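Local atomic coordinates of Exo beta-1,2-glucooligosaccharide sophorohydrolase (non-reducing end) (Parabacteroides distasonis ATCC 8503, PDB entry 5Z06), a protein that hydrolyses linear beta-1,2-glucan and beta-1,2-glucooligosaccharides of four or more units from the non-reducing end, releasing sophorose. Residues A[289-294]-A[646-651]; A[612-617]-A[669-674]. All coordinates share one frame; numbering follows the deposited sequence.

Contact 1: A[289-294]-A[646-651]; sequences DMVQEA and YGFRDA
A294 and G647 bring helix 284-297 against the short strand 647-648 at close range. The methyl CB of A294 lies 3.4 Å from the backbone N of G647, and its distance to G647 CA, 3.5 Å, is shorter than usual for two carbons. G647 has no side chain to hold the two backbones apart, and its phi of 103° suits glycine in its own right.

Just before the strand, Y646 runs its side chain away from the helix. The carbonyl O of A294 sits at the edge of its ring, near the ring plane, and takes a CA-H...O contact from Y646 CA at 3.2 Å. This contact is bent, with an angle of 126° at the hydrogen. Y646 O finds its amide partner elsewhere, in Q668 NE2.

On the far side of the glycine, the ring end of F648 comes up to the helix. The CG of this residue stands beside its own backbone N (chi1 -62°), which brings CE2 to the fork of V291, with CG2 at 3.9 Å and CG1 at 4.0 Å. The ring meets this fork obliquely; W643 stacks edge-to-face with the same ring, and Y635 of helix 624-636 also touches it. The arrangement is that of a two-stranded antiparallel hairpin, 643-644 with 647-648, laid against the buried side of helix 284-297 in the glycoside hydrolase family 144 fold.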
ATOM      1  N   ASP A 289      -5.371  14.641 -13.212  1.00 26.51           N
ATOM      2  CA  ASP A 289      -4.999  15.565 -12.146  1.00 26.80           C
ATOM      3  C   ASP A 289      -5.302  15.012 -10.785  1.00 24.77           C
ATOM      4  O   ASP A 289      -4.497  15.130  -9.884  1.00 24.12           O
ATOM      5  CB  ASP A 289      -5.758  16.915 -12.242  1.00 27.80           C
ATOM      6  CG  ASP A 289      -5.372  17.731 -13.445  1.00 29.04           C
ATOM      7  OD1 ASP A 289      -4.328  17.486 -14.050  1.00 31.63           O
ATOM      8  OD2 ASP A 289      -6.141  18.635 -13.803  1.00 33.07           O
ATOM      9  N   MET A 290      -6.511  14.493 -10.634  1.00 24.94           N
ATOM     10  CA  MET A 290      -6.984  13.968  -9.364  1.00 25.85           C
ATOM     11  C   MET A 290      -6.158  12.749  -8.960  1.00 26.12           C
ATOM     12  O   MET A 290      -5.731  12.645  -7.821  1.00 27.44           O
ATOM     13  CB  MET A 290      -8.455  13.568  -9.481  1.00 26.80           C
ATOM     14  CG  MET A 290      -9.026  12.844  -8.281  1.00 26.87           C
ATOM     15  SD  MET A 290     -10.602  12.134  -8.767  1.00 28.86           S
ATOM     16  CE  MET A 290     -10.115  10.565  -9.495  1.00 27.39           C
ATOM     17  N   VAL A 291      -5.939  11.839  -9.895  1.00 25.23           N
ATOM     18  CA  VAL A 291      -5.188  10.629  -9.585  1.00 25.25           C
ATOM     19  C   VAL A 291      -3.754  10.985  -9.198  1.00 25.21           C
ATOM     20  O   VAL A 291      -3.238  10.481  -8.219  1.00 25.03           O
ATOM     21  CB  VAL A 291      -5.234   9.620 -10.731  1.00 24.42           C
ATOM     22  CG1 VAL A 291      -4.312   8.429 -10.454  1.00 24.66           C
ATOM     23  CG2 VAL A 291      -6.661   9.124 -10.908  1.00 25.09           C
ATOM     24  N   GLN A 292      -3.135  11.867  -9.968  1.00 26.04           N
ATOM     25  CA  GLN A 292      -1.803  12.310  -9.670  1.00 25.55           C
ATOM     26  C   GLN A 292      -1.761  12.939  -8.288  1.00 27.17           C
ATOM     27  O   GLN A 292      -0.857  12.660  -7.513  1.00 27.34           O
ATOM     28  CB  GLN A 292      -1.357  13.349 -10.689  1.00 26.63           C
ATOM     29  CG  GLN A 292      -0.959  12.779 -12.024  1.00 25.96           C
ATOM     30  CD  GLN A 292      -0.254  13.819 -12.865  1.00 25.73           C
ATOM     31  OE1 GLN A 292      -0.877  14.764 -13.336  1.00 26.99           O
ATOM     32  NE2 GLN A 292       1.052  13.647 -13.060  1.00 25.21           N
ATOM     33  N   GLU A 293      -2.750  13.787  -7.991  1.00 25.95           N
ATOM     34  CA  GLU A 293      -2.800  14.504  -6.735  1.00 27.67           C
ATOM     35  C   GLU A 293      -2.993  13.582  -5.564  1.00 25.41           C
ATOM     36  O   GLU A 293      -2.269  13.672  -4.585  1.00 24.91           O
ATOM     37  CB  GLU A 293      -3.926  15.542  -6.737  1.00 30.29           C
ATOM     38  CG  GLU A 293      -4.142  16.296  -5.425  1.00 32.31           C
ATOM     39  CD  GLU A 293      -5.562  16.855  -5.304  1.00 37.12           C
ATOM     40  OE1 GLU A 293      -6.310  16.926  -6.329  1.00 36.95           O
ATOM     41  OE2 GLU A 293      -5.946  17.216  -4.168  1.00 40.44           O
ATOM     42  N   ALA A 294      -3.991  12.722  -5.638  1.00 24.40           N
ATOM     43  CA  ALA A 294      -4.257  11.814  -4.536  1.00 24.62           C
ATOM     44  C   ALA A 294      -3.027  10.956  -4.199  1.00 24.22           C
ATOM     45  O   ALA A 294      -2.734  10.717  -3.035  1.00 23.72           O
ATOM     46  CB  ALA A 294      -5.437  10.929  -4.857  1.00 24.56           C
ATOM     47  N   TYR A 646      -5.297   8.455  -0.399  1.00 26.42           N
ATOM     48  CA  TYR A 646      -3.990   8.573  -1.009  1.00 25.71           C
ATOM     49  C   TYR A 646      -3.944   7.977  -2.408  1.00 25.54           C
ATOM     50  O   TYR A 646      -2.896   7.571  -2.876  1.00 26.79           O
ATOM     51  CB  TYR A 646      -2.921   7.987  -0.108  1.00 26.95           C
ATOM     52  CG  TYR A 646      -2.666   8.743   1.180  1.00 28.94           C
ATOM     53  CD1 TYR A 646      -2.810  10.130   1.272  1.00 31.95           C
ATOM     54  CD2 TYR A 646      -2.256   8.076   2.304  1.00 30.30           C
ATOM     55  CE1 TYR A 646      -2.576  10.785   2.458  1.00 31.65           C
ATOM     56  CE2 TYR A 646      -1.999   8.737   3.480  1.00 30.99           C
ATOM     57  CZ  TYR A 646      -2.159  10.084   3.543  1.00 30.84           C
ATOM     58  OH  TYR A 646      -1.906  10.707   4.719  1.00 34.04           O
ATOM     59  N   GLY A 647      -5.079   7.995  -3.094  1.00 24.27           N
ATOM     60  CA  GLY A 647      -5.190   7.468  -4.435  1.00 24.46           C
ATOM     61  C   GLY A 647      -5.872   6.128  -4.307  1.00 25.13           C
ATOM     62  O   GLY A 647      -6.596   5.873  -3.344  1.00 26.36           O
ATOM     63  N   PHE A 648      -5.627   5.254  -5.259  1.00 26.11           N
ATOM     64  CA  PHE A 648      -6.285   3.963  -5.227  1.00 26.75           C
ATOM     65  C   PHE A 648      -5.646   3.107  -4.175  1.00 25.54           C
ATOM     66  O   PHE A 648      -4.448   3.194  -3.934  1.00 25.81           O
ATOM     67  CB  PHE A 648      -6.244   3.254  -6.568  1.00 25.56           C
ATOM     68  CG  PHE A 648      -6.943   3.995  -7.647  1.00 26.64           C
ATOM     69  CD1 PHE A 648      -8.307   3.863  -7.817  1.00 27.27           C
ATOM     70  CD2 PHE A 648      -6.239   4.809  -8.521  1.00 26.99           C
ATOM     71  CE1 PHE A 648      -8.948   4.537  -8.836  1.00 26.48           C
ATOM     72  CE2 PHE A 648      -6.888   5.496  -9.531  1.00 26.08           C
ATOM     73  CZ  PHE A 648      -8.239   5.359  -9.683  1.00 25.95           C
ATOM     74  N   ARG A 649      -6.454   2.248  -3.578  1.00 25.20           N
ATOM     75  CA  ARG A 649      -5.921   1.277  -2.648  1.00 27.61           C
ATOM     76  C   ARG A 649      -4.940   0.371  -3.355  1.00 26.48           C
ATOM     77  O   ARG A 649      -4.976   0.216  -4.561  1.00 26.97           O
ATOM     78  CB  ARG A 649      -7.042   0.493  -1.990  1.00 29.16           C
ATOM     79  CG  ARG A 649      -7.909   1.423  -1.177  1.00 29.55           C
ATOM     80  CD  ARG A 649      -8.927   0.702  -0.336  1.00 30.66           C
ATOM     81  NE  ARG A 649      -9.830   1.695   0.213  1.00 31.91           N
ATOM     82  CZ  ARG A 649      -9.560   2.452   1.270  1.00 32.91           C
ATOM     83  NH1 ARG A 649      -8.401   2.331   1.929  1.00 32.38           N
ATOM     84  NH2 ARG A 649     -10.464   3.331   1.671  1.00 33.59           N
ATOM     85  N   ASP A 650      -4.034  -0.199  -2.594  1.00 26.90           N
ATOM     86  CA  ASP A 650      -2.893  -0.881  -3.179  1.00 26.56           C
ATOM     87  C   ASP A 650      -3.247  -1.994  -4.154  1.00 26.93           C
ATOM     88  O   ASP A 650      -2.575  -2.169  -5.167  1.00 26.56           O
ATOM     89  CB  ASP A 650      -2.026  -1.455  -2.093  1.00 27.06           C
ATOM     90  CG  ASP A 650      -0.674  -1.837  -2.594  1.00 28.70           C
ATOM     91  OD1 ASP A 650      -0.057  -0.997  -3.280  1.00 28.65           O
ATOM     92  OD2 ASP A 650      -0.224  -2.968  -2.287  1.00 31.42           O
ATOM     93  N   ALA A 651      -4.305  -2.729  -3.837  1.00 25.63           N
ATOM     94  CA  ALA A 651      -4.721  -3.860  -4.620  1.00 25.82           C
ATOM     95  C   ALA A 651      -6.108  -4.256  -4.239  1.00 24.80           C
ATOM     96  O   ALA A 651      -6.571  -3.955  -3.149  1.00 25.55           O
ATOM     97  CB  ALA A 651      -3.783  -5.051  -4.396  1.00 25.00           C
TER

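Contact 2: A[612-617]-A[669-674]; sequences APTGAL and APVTVM
L617 and V671 bring their backbones closest, with CA atoms 5.4 Å apart, where the short helix 614-617 meets helix 665-680. In 612-617, G615 N bonds to A612 O at 2.9 Å and L617 N to P613 O. The longer helix is kinked: P670, whose N carries no hydrogen, and V671 make no backbone bond to the turn before, whereas those from V673 N to A669 O and from M674 N to P670 O are in place.

V671 points at the shorter helix and divides its two methyls between neighbours. CG1, anti to the backbone N (chi1 176°), rests on L617 CB at 3.7 Å. CG2 lies between that same CB, 3.8 Å away, and the hydroxyl OG1 of T614. This apolar packing joins two helices of the glucoamylase-like region, which belongs to the six-hairpin clan of (alpha/alpha)6 helical barrels; L631 and Y634 of helix 624-636 cover L617 as well.

T614 presents its oxygen rather than its methyl to the longer helix. With OG1 placed opposite the backbone N across the CA-CB bond (chi1 -166°), it stands 3.7 Å from V671 CG2 and 4.2 Å from P670 CB, the two side chains passing it at a slant. These are van der Waals contacts of the oxygen with carbon; the polar demand of the buried hydroxyl is met by the backbone O of N667, just before this part of helix 665-680. P670 also leans on F328 of helix 323-338, while V671 also touches V291 and N295 of helix 284-297.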
ATOM      1  N   ALA A 612      -3.380  -4.858  -8.692  1.00 25.05           N
ATOM      2  CA  ALA A 612      -2.837  -3.662  -8.070  1.00 26.29           C
ATOM      3  C   ALA A 612      -3.002  -2.531  -9.075  1.00 24.95           C
ATOM      4  O   ALA A 612      -2.398  -2.565 -10.147  1.00 22.82           O
ATOM      5  CB  ALA A 612      -1.373  -3.861  -7.710  1.00 26.78           C
ATOM      6  N   PRO A 613      -3.813  -1.514  -8.748  1.00 25.79           N
ATOM      7  CA  PRO A 613      -4.026  -0.419  -9.701  1.00 26.85           C
ATOM      8  C   PRO A 613      -2.756   0.217 -10.251  1.00 25.17           C
ATOM      9  O   PRO A 613      -2.766   0.748 -11.359  1.00 24.14           O
ATOM     10  CB  PRO A 613      -4.817   0.609  -8.889  1.00 28.16           C
ATOM     11  CG  PRO A 613      -5.520  -0.195  -7.861  1.00 27.90           C
ATOM     12  CD  PRO A 613      -4.641  -1.361  -7.542  1.00 28.24           C
ATOM     13  N   THR A 614      -1.679   0.172  -9.481  1.00 25.16           N
ATOM     14  CA  THR A 614      -0.432   0.758  -9.934  1.00 26.08           C
ATOM     15  C   THR A 614       0.058   0.139 -11.252  1.00 25.64           C
ATOM     16  O   THR A 614       0.718   0.814 -12.028  1.00 23.74           O
ATOM     17  CB  THR A 614       0.655   0.715  -8.848  1.00 25.84           C
ATOM     18  OG1 THR A 614       1.730   1.566  -9.227  1.00 24.50           O
ATOM     19  CG2 THR A 614       1.193  -0.712  -8.636  1.00 26.62           C
ATOM     20  N   GLY A 615      -0.249  -1.140 -11.481  1.00 25.96           N
ATOM     21  CA  GLY A 615       0.100  -1.809 -12.744  1.00 25.18           C
ATOM     22  C   GLY A 615      -0.310  -1.053 -13.988  1.00 25.81           C
ATOM     23  O   GLY A 615       0.542  -0.625 -14.788  1.00 25.64           O
ATOM     24  N   ALA A 616      -1.618  -0.842 -14.141  1.00 25.68           N
ATOM     25  CA  ALA A 616      -2.145  -0.120 -15.311  1.00 25.44           C
ATOM     26  C   ALA A 616      -1.760   1.350 -15.276  1.00 25.41           C
ATOM     27  O   ALA A 616      -1.376   1.952 -16.297  1.00 24.47           O
ATOM     28  CB  ALA A 616      -3.653  -0.238 -15.379  1.00 24.26           C
ATOM     29  N   LEU A 617      -1.860   1.931 -14.097  1.00 25.72           N
ATOM     30  CA  LEU A 617      -1.843   3.381 -14.004  1.00 26.41           C
ATOM     31  C   LEU A 617      -0.460   3.939 -14.242  1.00 28.34           C
ATOM     32  O   LEU A 617      -0.303   4.923 -14.954  1.00 32.87           O
ATOM     33  CB  LEU A 617      -2.398   3.829 -12.668  1.00 25.51           C
ATOM     34  CG  LEU A 617      -3.861   3.414 -12.484  1.00 25.39           C
ATOM     35  CD1 LEU A 617      -4.254   3.654 -11.044  1.00 24.59           C
ATOM     36  CD2 LEU A 617      -4.774   4.160 -13.440  1.00 25.92           C
ATOM     37  N   ALA A 669       3.528   6.541  -6.035  1.00 24.21           N
ATOM     38  CA  ALA A 669       4.299   7.567  -6.755  1.00 24.26           C
ATOM     39  C   ALA A 669       4.454   7.236  -8.241  1.00 25.64           C
ATOM     40  O   ALA A 669       4.345   8.142  -9.095  1.00 24.42           O
ATOM     41  CB  ALA A 669       5.660   7.788  -6.121  1.00 23.99           C
ATOM     42  N   PRO A 670       4.693   5.945  -8.577  1.00 25.60           N
ATOM     43  CA  PRO A 670       4.802   5.659  -9.998  1.00 25.80           C
ATOM     44  C   PRO A 670       3.608   6.108 -10.784  1.00 24.08           C
ATOM     45  O   PRO A 670       3.751   6.465 -11.949  1.00 24.30           O
ATOM     46  CB  PRO A 670       4.937   4.140 -10.035  1.00 26.15           C
ATOM     47  CG  PRO A 670       5.810   3.907  -8.855  1.00 26.67           C
ATOM     48  CD  PRO A 670       5.200   4.810  -7.793  1.00 26.05           C
ATOM     49  N   VAL A 671       2.447   6.123 -10.151  1.00 23.73           N
ATOM     50  CA  VAL A 671       1.243   6.537 -10.850  1.00 25.25           C
ATOM     51  C   VAL A 671       1.347   8.034 -11.177  1.00 24.26           C
ATOM     52  O   VAL A 671       1.198   8.444 -12.334  1.00 22.93           O
ATOM     53  CB  VAL A 671      -0.009   6.232 -10.025  1.00 26.42           C
ATOM     54  CG1 VAL A 671      -1.266   6.762 -10.737  1.00 26.99           C
ATOM     55  CG2 VAL A 671      -0.090   4.725  -9.767  1.00 25.73           C
ATOM     56  N   THR A 672       1.644   8.831 -10.167  1.00 24.45           N
ATOM     57  CA  THR A 672       1.818  10.273 -10.388  1.00 24.89           C
ATOM     58  C   THR A 672       2.883  10.518 -11.443  1.00 24.88           C
ATOM     59  O   THR A 672       2.677  11.270 -12.379  1.00 26.51           O
ATOM     60  CB  THR A 672       2.214  10.967  -9.094  1.00 25.32           C
ATOM     61  OG1 THR A 672       1.203  10.718  -8.110  1.00 26.84           O
ATOM     62  CG2 THR A 672       2.386  12.504  -9.285  1.00 25.78           C
ATOM     63  N   VAL A 673       4.010   9.834 -11.296  1.00 26.35           N
ATOM     64  CA  VAL A 673       5.189  10.128 -12.072  1.00 24.80           C
ATOM     65  C   VAL A 673       5.003   9.717 -13.510  1.00 24.72           C
ATOM     66  O   VAL A 673       5.316  10.482 -14.412  1.00 23.64           O
ATOM     67  CB  VAL A 673       6.414   9.406 -11.496  1.00 25.75           C
ATOM     68  CG1 VAL A 673       7.589   9.472 -12.473  1.00 26.07           C
ATOM     69  CG2 VAL A 673       6.796  10.030 -10.170  1.00 26.51           C
ATOM     70  N   MET A 674       4.502   8.500 -13.725  1.00 24.14           N
ATOM     71  CA  MET A 674       4.328   8.009 -15.095  1.00 24.11           C
ATOM     72  C   MET A 674       3.152   8.674 -15.767  1.00 23.58           C
ATOM     73  O   MET A 674       3.178   8.901 -16.967  1.00 25.30           O
ATOM     74  CB  MET A 674       4.206   6.491 -15.117  1.00 23.66           C
ATOM     75  CG  MET A 674       5.489   5.845 -14.641  1.00 25.11           C
ATOM     76  SD  MET A 674       6.825   6.186 -15.797  1.00 26.11           S
ATOM     77  CE  MET A 674       7.048   4.571 -16.515  1.00 25.75           C
TER

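In the fold
Helix 665-680 is common ground for both contacts, whose centres lie 9 Å apart in the buried interior. It supplies 669-674 to contact 2 and is joined to the helix of contact 1 by a probable hydrogen bond, in which T672 OG1 gives to the Q292 carbonyl O at 2.9 Å. The other halves also meet, D650 O lying 3.3 Å from P613 CD. Along the chain the segments alternate: 289-294, 612-617, 646-651, 669-674. The pair thus illustrates how a helix some 320 residues earlier in the chain packs into the same core as segments of the glucoamylase-like region.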